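Local coordinates for putative ABC transporter, periplasmic binding protein, amino acid (Neisseria gonorrhoeae, PDB 2YJP) that binds L-cysteine as a family 3 periplasmic solute-binding protein and probably delivers it to an ABC importer, at residues D136-Y141 against I239-Q244; A45-A50 against K245-L250. The protein carries 1 engineered substitution. All coordinates share one frame; numbering follows the deposited sequence.

Contact 1. Residues D136-Y141 against I239-Q244; sequences DFADPY and IAPAVQ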
ATOM      1  N   ASP A 136      -6.969  11.793  -8.213  1.00 23.71           N
ATOM      2  CA  ASP A 136      -6.003  11.750  -9.297  1.00 24.34           C
ATOM      3  C   ASP A 136      -4.710  11.070  -8.866  1.00 23.13           C
ATOM      4  O   ASP A 136      -4.072  11.449  -7.849  1.00 22.64           O
ATOM      5  CB  ASP A 136      -5.697  13.127  -9.896  1.00 25.60           C
ATOM      6  CG  ASP A 136      -6.871  13.734 -10.711  1.00 29.48           C
ATOM      7  OD1 ASP A 136      -7.528  13.036 -11.534  1.00 32.99           O
ATOM      8  OD2 ASP A 136      -7.087  14.962 -10.570  1.00 34.41           O
ATOM      9  N   PHE A 137      -4.299  10.079  -9.665  1.00 23.03           N
ATOM     10  CA  PHE A 137      -3.061   9.336  -9.428  1.00 21.66           C
ATOM     11  C   PHE A 137      -1.897   9.950 -10.175  1.00 21.86           C
ATOM     12  O   PHE A 137      -1.993  10.191 -11.387  1.00 21.68           O
ATOM     13  CB  PHE A 137      -3.226   7.902  -9.880  1.00 20.97           C
ATOM     14  CG  PHE A 137      -4.074   7.075  -8.941  1.00 21.37           C
ATOM     15  CD1 PHE A 137      -3.523   6.535  -7.752  1.00 18.73           C
ATOM     16  CD2 PHE A 137      -5.423   6.806  -9.250  1.00 20.55           C
ATOM     17  CE1 PHE A 137      -4.314   5.740  -6.901  1.00 19.94           C
ATOM     18  CE2 PHE A 137      -6.201   6.027  -8.402  1.00 19.02           C
ATOM     19  CZ  PHE A 137      -5.662   5.489  -7.233  1.00 19.16           C
ATOM     20  N   ALA A 138      -0.805  10.215  -9.448  1.00 20.75           N
ATOM     21  CA  ALA A 138       0.470  10.567 -10.109  1.00 21.31           C
ATOM     22  C   ALA A 138       1.141   9.352 -10.710  1.00 21.26           C
ATOM     23  O   ALA A 138       0.650   8.263 -10.572  1.00 20.64           O
ATOM     24  CB  ALA A 138       1.402  11.233  -9.124  1.00 20.85           C
ATOM     25  N   ASP A 139       2.277   9.545 -11.349  1.00 22.39           N
ATOM     26  CA  ASP A 139       3.118   8.467 -11.827  1.00 23.97           C
ATOM     27  C   ASP A 139       3.346   7.400 -10.807  1.00 22.33           C
ATOM     28  O   ASP A 139       3.783   7.713  -9.707  1.00 20.23           O
ATOM     29  CB  ASP A 139       4.514   8.989 -12.143  1.00 25.20           C
ATOM     30  CG  ASP A 139       4.577   9.742 -13.429  1.00 30.86           C
ATOM     31  OD1 ASP A 139       3.505   9.964 -14.062  1.00 35.19           O
ATOM     32  OD2 ASP A 139       5.715  10.113 -13.795  1.00 33.53           O
ATOM     33  N   PRO A 140       3.161   6.132 -11.224  1.00 22.66           N
ATOM     34  CA  PRO A 140       3.376   4.970 -10.341  1.00 21.90           C
ATOM     35  C   PRO A 140       4.825   4.851  -9.933  1.00 22.64           C
ATOM     36  O   PRO A 140       5.731   5.228 -10.725  1.00 23.29           O
ATOM     37  CB  PRO A 140       2.964   3.766 -11.175  1.00 22.57           C
ATOM     38  CG  PRO A 140       2.734   4.254 -12.561  1.00 24.32           C
ATOM     39  CD  PRO A 140       2.823   5.771 -12.605  1.00 23.01           C
ATOM     40  N   TYR A 141       5.039   4.341  -8.713  1.00 21.68           N
ATOM     41  CA  TYR A 141       6.371   3.995  -8.250  1.00 22.09           C
ATOM     42  C   TYR A 141       6.606   2.500  -8.018  1.00 22.26           C
ATOM     43  O   TYR A 141       7.756   2.061  -7.994  1.00 22.41           O
ATOM     44  CB  TYR A 141       6.767   4.816  -7.014  1.00 20.02           C
ATOM     45  CG  TYR A 141       5.858   4.685  -5.852  1.00 19.72           C
ATOM     46  CD1 TYR A 141       4.787   5.555  -5.709  1.00 18.81           C
ATOM     47  CD2 TYR A 141       6.059   3.710  -4.859  1.00 18.99           C
ATOM     48  CE1 TYR A 141       3.942   5.476  -4.652  1.00 17.90           C
ATOM     49  CE2 TYR A 141       5.205   3.633  -3.739  1.00 18.57           C
ATOM     50  CZ  TYR A 141       4.128   4.519  -3.665  1.00 19.14           C
ATOM     51  OH  TYR A 141       3.240   4.497  -2.596  1.00 19.48           O
ATOM     52  N   ILE A 239       1.051   0.818  -8.157  1.00 19.43           N
ATOM     53  CA  ILE A 239       0.864   1.583  -6.944  1.00 19.52           C
ATOM     54  C   ILE A 239       1.423   3.016  -7.173  1.00 20.09           C
ATOM     55  O   ILE A 239       2.503   3.201  -7.721  1.00 20.18           O
ATOM     56  CB  ILE A 239       1.574   0.890  -5.762  1.00 19.30           C
ATOM     57  CG1 ILE A 239       0.689  -0.274  -5.310  1.00 21.47           C
ATOM     58  CG2 ILE A 239       1.816   1.873  -4.634  1.00 15.65           C
ATOM     59  CD1 ILE A 239       1.360  -1.191  -4.324  1.00 22.96           C
ATOM     60  N   ALA A 240       0.679   4.027  -6.745  1.00 19.68           N
ATOM     61  CA  ALA A 240       0.956   5.405  -7.184  1.00 19.88           C
ATOM     62  C   ALA A 240       0.530   6.337  -6.102  1.00 19.12           C
ATOM     63  O   ALA A 240      -0.318   5.958  -5.345  1.00 19.70           O
ATOM     64  CB  ALA A 240       0.189   5.728  -8.464  1.00 20.18           C
ATOM     65  N   PRO A 241       1.121   7.551  -6.026  1.00 19.12           N
ATOM     66  CA  PRO A 241       0.596   8.564  -5.099  1.00 18.31           C
ATOM     67  C   PRO A 241      -0.747   9.059  -5.597  1.00 18.77           C
ATOM     68  O   PRO A 241      -1.041   8.950  -6.796  1.00 19.06           O
ATOM     69  CB  PRO A 241       1.598   9.712  -5.206  1.00 18.33           C
ATOM     70  CG  PRO A 241       2.831   9.146  -5.998  1.00 18.66           C
ATOM     71  CD  PRO A 241       2.226   8.063  -6.857  1.00 19.30           C
ATOM     72  N   ALA A 242      -1.569   9.624  -4.710  1.00 18.40           N
ATOM     73  CA  ALA A 242      -2.857  10.188  -5.158  1.00 18.83           C
ATOM     74  C   ALA A 242      -3.110  11.557  -4.539  1.00 19.09           C
ATOM     75  O   ALA A 242      -2.840  11.744  -3.344  1.00 19.22           O
ATOM     76  CB  ALA A 242      -4.004   9.253  -4.861  1.00 18.38           C
ATOM     77  N   VAL A 243      -3.617  12.493  -5.360  1.00 19.09           N
ATOM     78  CA  VAL A 243      -4.018  13.812  -4.867  1.00 19.96           C
ATOM     79  C   VAL A 243      -5.515  13.945  -5.072  1.00 20.24           C
ATOM     80  O   VAL A 243      -6.107  13.122  -5.771  1.00 20.10           O
ATOM     81  CB  VAL A 243      -3.295  14.959  -5.582  1.00 20.62           C
ATOM     82  CG1 VAL A 243      -1.804  14.880  -5.330  1.00 20.58           C
ATOM     83  CG2 VAL A 243      -3.617  14.963  -7.104  1.00 18.04           C
ATOM     84  N   GLN A 244      -6.103  14.975  -4.465  1.00 20.47           N
ATOM     85  CA  GLN A 244      -7.518  15.328  -4.663  1.00 21.84           C
ATOM     86  C   GLN A 244      -7.806  15.468  -6.137  1.00 22.30           C
ATOM     87  O   GLN A 244      -6.997  16.051  -6.873  1.00 22.76           O
ATOM     88  CB  GLN A 244      -7.839  16.646  -3.967  1.00 22.50           C
ATOM     89  CG  GLN A 244      -9.304  16.987  -3.826  1.00 25.56           C
ATOM     90  CD  GLN A 244      -9.511  18.292  -3.020  1.00 28.91           C
ATOM     91  OE1 GLN A 244      -9.307  19.367  -3.552  1.00 28.77           O
ATOM     92  NE2 GLN A 244      -9.895  18.182  -1.738  1.00 28.73           N
TER
HETATM   93  O   HOH W   1       0.581   5.088  -2.755  1.00 12.12           O
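Asp-136 opens the pairing with two backbone bonds to Val-243: its N donates to Val-243 O at 2.9 Å, and Val-243 N returns a bond to Asp-136 O at 2.7 Å. This is an antiparallel hydrogen-bonded pair, and beside it Asp-136 CB rests on Val-243 CG2, on the same sheet face; OD2 accepts a hydrogen bond from Gly-246 N. Phe-137 and Ala-242 follow as the non-hydrogen-bonded pair. With CG beside its own N (chi1 -75°), the Phe-137 ring brings CD1 to 3.9 Å from Ala-240 CB and also lies near Ala-242 CB. Ala-138 N reaches Pro-241 O from above the carbonyl plane, 35° out of it. After Asp-139, Pro-140 CA packs on Ala-240 CB. Tyr-141 N donates to Ile-239 O at 3.0 Å, while that same oxygen sits over one face of the Tyr-141 ring, offset toward its rim. Pro-241 CD meets the ring edge in plane, Ile-239 CG2 lies 3.6 Å from Tyr-141 CZ, and a water links the OH to Ala-240 O. Asp-81 also binds this hydroxyl. A short antiparallel ladder, strand 135-137 on strand 237-244 of the mixed sheet, thus continues into loop contacts near Ile-239. Helix 248-264 packs on Ala-138, Asp-139 and Val-243, whereas strand 120-121 touches Pro-241 and Val-243, and strand 142-151 borders Ile-239.

Contact 2. Residues A45-A50 against K245-L250; sequences AATVAA and KGNADL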
ATOM      1  N   ALA A  45      -4.736  23.876  -0.356  1.00 47.99           N
ATOM      2  CA  ALA A  45      -5.559  24.220  -1.574  1.00 47.79           C
ATOM      3  C   ALA A  45      -5.842  23.023  -2.496  1.00 45.42           C
ATOM      4  O   ALA A  45      -6.821  23.063  -3.299  1.00 47.41           O
ATOM      5  CB  ALA A  45      -4.947  25.400  -2.373  1.00 49.67           C
ATOM      6  N   ALA A  46      -5.031  21.963  -2.430  1.00 41.03           N
ATOM      7  CA  ALA A  46      -3.714  21.867  -1.760  1.00 37.07           C
ATOM      8  C   ALA A  46      -2.659  22.018  -2.842  1.00 34.48           C
ATOM      9  O   ALA A  46      -2.093  21.031  -3.300  1.00 32.90           O
ATOM     10  CB  ALA A  46      -3.559  20.512  -1.107  1.00 34.28           C
ATOM     11  N   THR A  47      -2.456  23.242  -3.300  1.00 33.33           N
ATOM     12  CA  THR A  47      -1.506  23.509  -4.368  1.00 32.19           C
ATOM     13  C   THR A  47      -0.065  23.556  -3.809  1.00 31.12           C
ATOM     14  O   THR A  47       0.163  23.674  -2.599  1.00 30.62           O
ATOM     15  CB  THR A  47      -1.803  24.878  -5.065  1.00 34.11           C
ATOM     16  OG1 THR A  47      -1.644  25.916  -4.088  1.00 34.77           O
ATOM     17  CG2 THR A  47      -3.211  24.953  -5.650  1.00 33.03           C
ATOM     18  N   VAL A  48       0.903  23.486  -4.704  1.00 31.05           N
ATOM     19  CA  VAL A  48       2.307  23.660  -4.360  1.00 30.95           C
ATOM     20  C   VAL A  48       2.455  24.933  -3.509  1.00 32.70           C
ATOM     21  O   VAL A  48       2.879  24.868  -2.379  1.00 32.69           O
ATOM     22  CB  VAL A  48       3.204  23.685  -5.642  1.00 31.39           C
ATOM     23  CG1 VAL A  48       4.559  24.347  -5.375  1.00 29.21           C
ATOM     24  CG2 VAL A  48       3.347  22.231  -6.204  1.00 29.35           C
ATOM     25  N   ALA A  49       2.053  26.083  -4.043  1.00 34.29           N
ATOM     26  CA  ALA A  49       2.151  27.328  -3.310  1.00 35.80           C
ATOM     27  C   ALA A  49       1.469  27.259  -1.940  1.00 35.89           C
ATOM     28  O   ALA A  49       2.034  27.725  -0.943  1.00 37.00           O
ATOM     29  CB  ALA A  49       1.633  28.520  -4.139  1.00 37.08           C
ATOM     30  N   ALA A  50       0.260  26.704  -1.882  1.00 35.13           N
ATOM     31  CA  ALA A  50      -0.478  26.687  -0.610  1.00 35.12           C
ATOM     32  C   ALA A  50       0.265  25.850   0.434  1.00 33.69           C
ATOM     33  O   ALA A  50       0.315  26.205   1.589  1.00 33.97           O
ATOM     34  CB  ALA A  50      -1.882  26.182  -0.798  1.00 34.67           C
ATOM     35  N   LYS A 245      -8.971  14.967  -6.559  1.00 23.44           N
ATOM     36  CA  LYS A 245      -9.448  15.052  -7.915  1.00 23.93           C
ATOM     37  C   LYS A 245      -9.467  16.483  -8.373  1.00 24.58           C
ATOM     38  O   LYS A 245     -10.048  17.322  -7.703  1.00 25.19           O
ATOM     39  CB  LYS A 245     -10.891  14.489  -7.979  1.00 26.02           C
ATOM     40  CG  LYS A 245     -11.446  14.453  -9.402  1.00 26.80           C
ATOM     41  CD  LYS A 245     -10.737  13.325 -10.140  1.00 31.12           C
ATOM     42  CE  LYS A 245     -11.620  12.619 -11.094  1.00 34.74           C
ATOM     43  NZ  LYS A 245     -11.367  12.648 -12.526  1.00 39.34           N
ATOM     44  N   GLY A 246      -8.830  16.771  -9.500  1.00 25.00           N
ATOM     45  CA  GLY A 246      -8.717  18.149  -9.960  1.00 25.21           C
ATOM     46  C   GLY A 246      -7.514  18.934  -9.491  1.00 25.33           C
ATOM     47  O   GLY A 246      -7.279  20.060  -9.967  1.00 26.77           O
ATOM     48  N   ASN A 247      -6.711  18.378  -8.596  1.00 24.01           N
ATOM     49  CA  ASN A 247      -5.576  19.126  -8.111  1.00 23.75           C
ATOM     50  C   ASN A 247      -4.382  18.985  -9.056  1.00 24.13           C
ATOM     51  O   ASN A 247      -3.403  18.345  -8.705  1.00 23.91           O
ATOM     52  CB  ASN A 247      -5.218  18.709  -6.677  1.00 22.87           C
ATOM     53  CG  ASN A 247      -4.173  19.634  -6.036  1.00 23.86           C
ATOM     54  OD1 ASN A 247      -3.708  20.599  -6.664  1.00 24.51           O
ATOM     55  ND2 ASN A 247      -3.809  19.348  -4.764  1.00 22.30           N
ATOM     56  N   ALA A 248      -4.452  19.623 -10.228  1.00 24.24           N
ATOM     57  CA  ALA A 248      -3.450  19.429 -11.276  1.00 25.02           C
ATOM     58  C   ALA A 248      -2.103  20.042 -10.911  1.00 25.42           C
ATOM     59  O   ALA A 248      -1.039  19.600 -11.366  1.00 25.12           O
ATOM     60  CB  ALA A 248      -3.933  20.031 -12.576  1.00 26.05           C
ATOM     61  N   ASP A 249      -2.150  21.066 -10.081  1.00 25.86           N
ATOM     62  CA  ASP A 249      -0.933  21.713  -9.651  1.00 27.07           C
ATOM     63  C   ASP A 249      -0.022  20.767  -8.835  1.00 26.14           C
ATOM     64  O   ASP A 249       1.183  20.649  -9.146  1.00 27.19           O
ATOM     65  CB  ASP A 249      -1.239  23.012  -8.898  1.00 27.88           C
ATOM     66  CG  ASP A 249      -0.010  23.802  -8.624  1.00 31.77           C
ATOM     67  OD1 ASP A 249       0.621  24.328  -9.572  1.00 36.20           O
ATOM     68  OD2 ASP A 249       0.350  23.906  -7.449  1.00 35.73           O
ATOM     69  N   LEU A 250      -0.586  20.110  -7.816  1.00 23.98           N
ATOM     70  CA  LEU A 250       0.177  19.171  -6.990  1.00 23.06           C
ATOM     71  C   LEU A 250       0.488  17.862  -7.738  1.00 22.48           C
ATOM     72  O   LEU A 250       1.582  17.293  -7.588  1.00 21.33           O
ATOM     73  CB  LEU A 250      -0.543  18.851  -5.687  1.00 21.87           C
ATOM     74  CG  LEU A 250       0.314  18.111  -4.613  1.00 22.52           C
ATOM     75  CD1 LEU A 250       1.624  18.823  -4.186  1.00 19.97           C
ATOM     76  CD2 LEU A 250      -0.532  17.782  -3.395  1.00 20.90           C
TER
HETATM   77  O   HOH W   2       1.014  26.507  -6.792  1.00 30.88           O
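The carboxamide of Asn-247 and the carboxylate of Asp-249 are the two flat groups that meet segment 45-50. Across the contact, neither face of the Asn-247 amide is the bonding surface: Ala-46 O lies beyond ND2, in the amide plane to within 5°. The resulting ND2 to Ala-46 O bond is 2.8 Å long and nearly straight, 173° at the hydrogen. Seen from the acceptor the fit is different, because ND2 stands well above the Ala-46 carbonyl plane and not on a lone pair. The amide oxygen OD1 serves as N-cap of helix 248-264, accepting a weak bond from Leu-250 N at 3.4 Å. One side chain therefore both caps helix 248-264 and binds segment 45-50 of the same chain; its CG, anti to the backbone N (chi1 -170°), carries ND2 across to Ala-46 O.

The carboxylate of Asp-249 works through OD2, which Val-48 N meets nearly along the C-O axis at 2.8 Å. A water adds a second bond to OD2 and accepts from Ala-49 N, so the acid collects a direct and a bridged link from the first turn of helix 48-54. Its charge would probably be favoured by that helix start. Thr-47 CB and Val-48 CB each lie 3.4 Å from OD2, Thr-47 approaching obliquely and Val-48 at about a right angle. Thr-47 is itself an N-cap, its OG1 accepting from Ala-50 N.

Leu-250 CB and CD2 pack beside the Ala-46 carbonyl oxygen; the apolar pair is Leu-250 CD1 with Val-48 CG2, a loose 4.3 Å. Two capped helix starts thus lie together: helix 48-54, whose Ile-51 touches Ala-46 and Leu-250, and helix 248-264, which follows strand 237-244.

How the contacts relate
Strand 237-244 leads into helix 248-264, so contact 1 and contact 2 are joined through the short 245-247 connection, with centres about 13 Å apart. Asp-136 OD2 probably hydrogen-bonds Gly-246 N at 2.7 Å, tying the strand pair to that connection, and Val-243 CG1 packs against Leu-250 CD2 at 3.7 Å. Along the chain, contact 1 is nested inside the loop that contact 2 closes. The ligand is approached from contact 1, where the Ile-239 side chain comes within about 4 Å of the bound cysteine. Measured from the centre of the chain, the centre of contact 1 lies at about 12 Å and that of contact 2 at about 23 Å, making contact 2 the more peripheral.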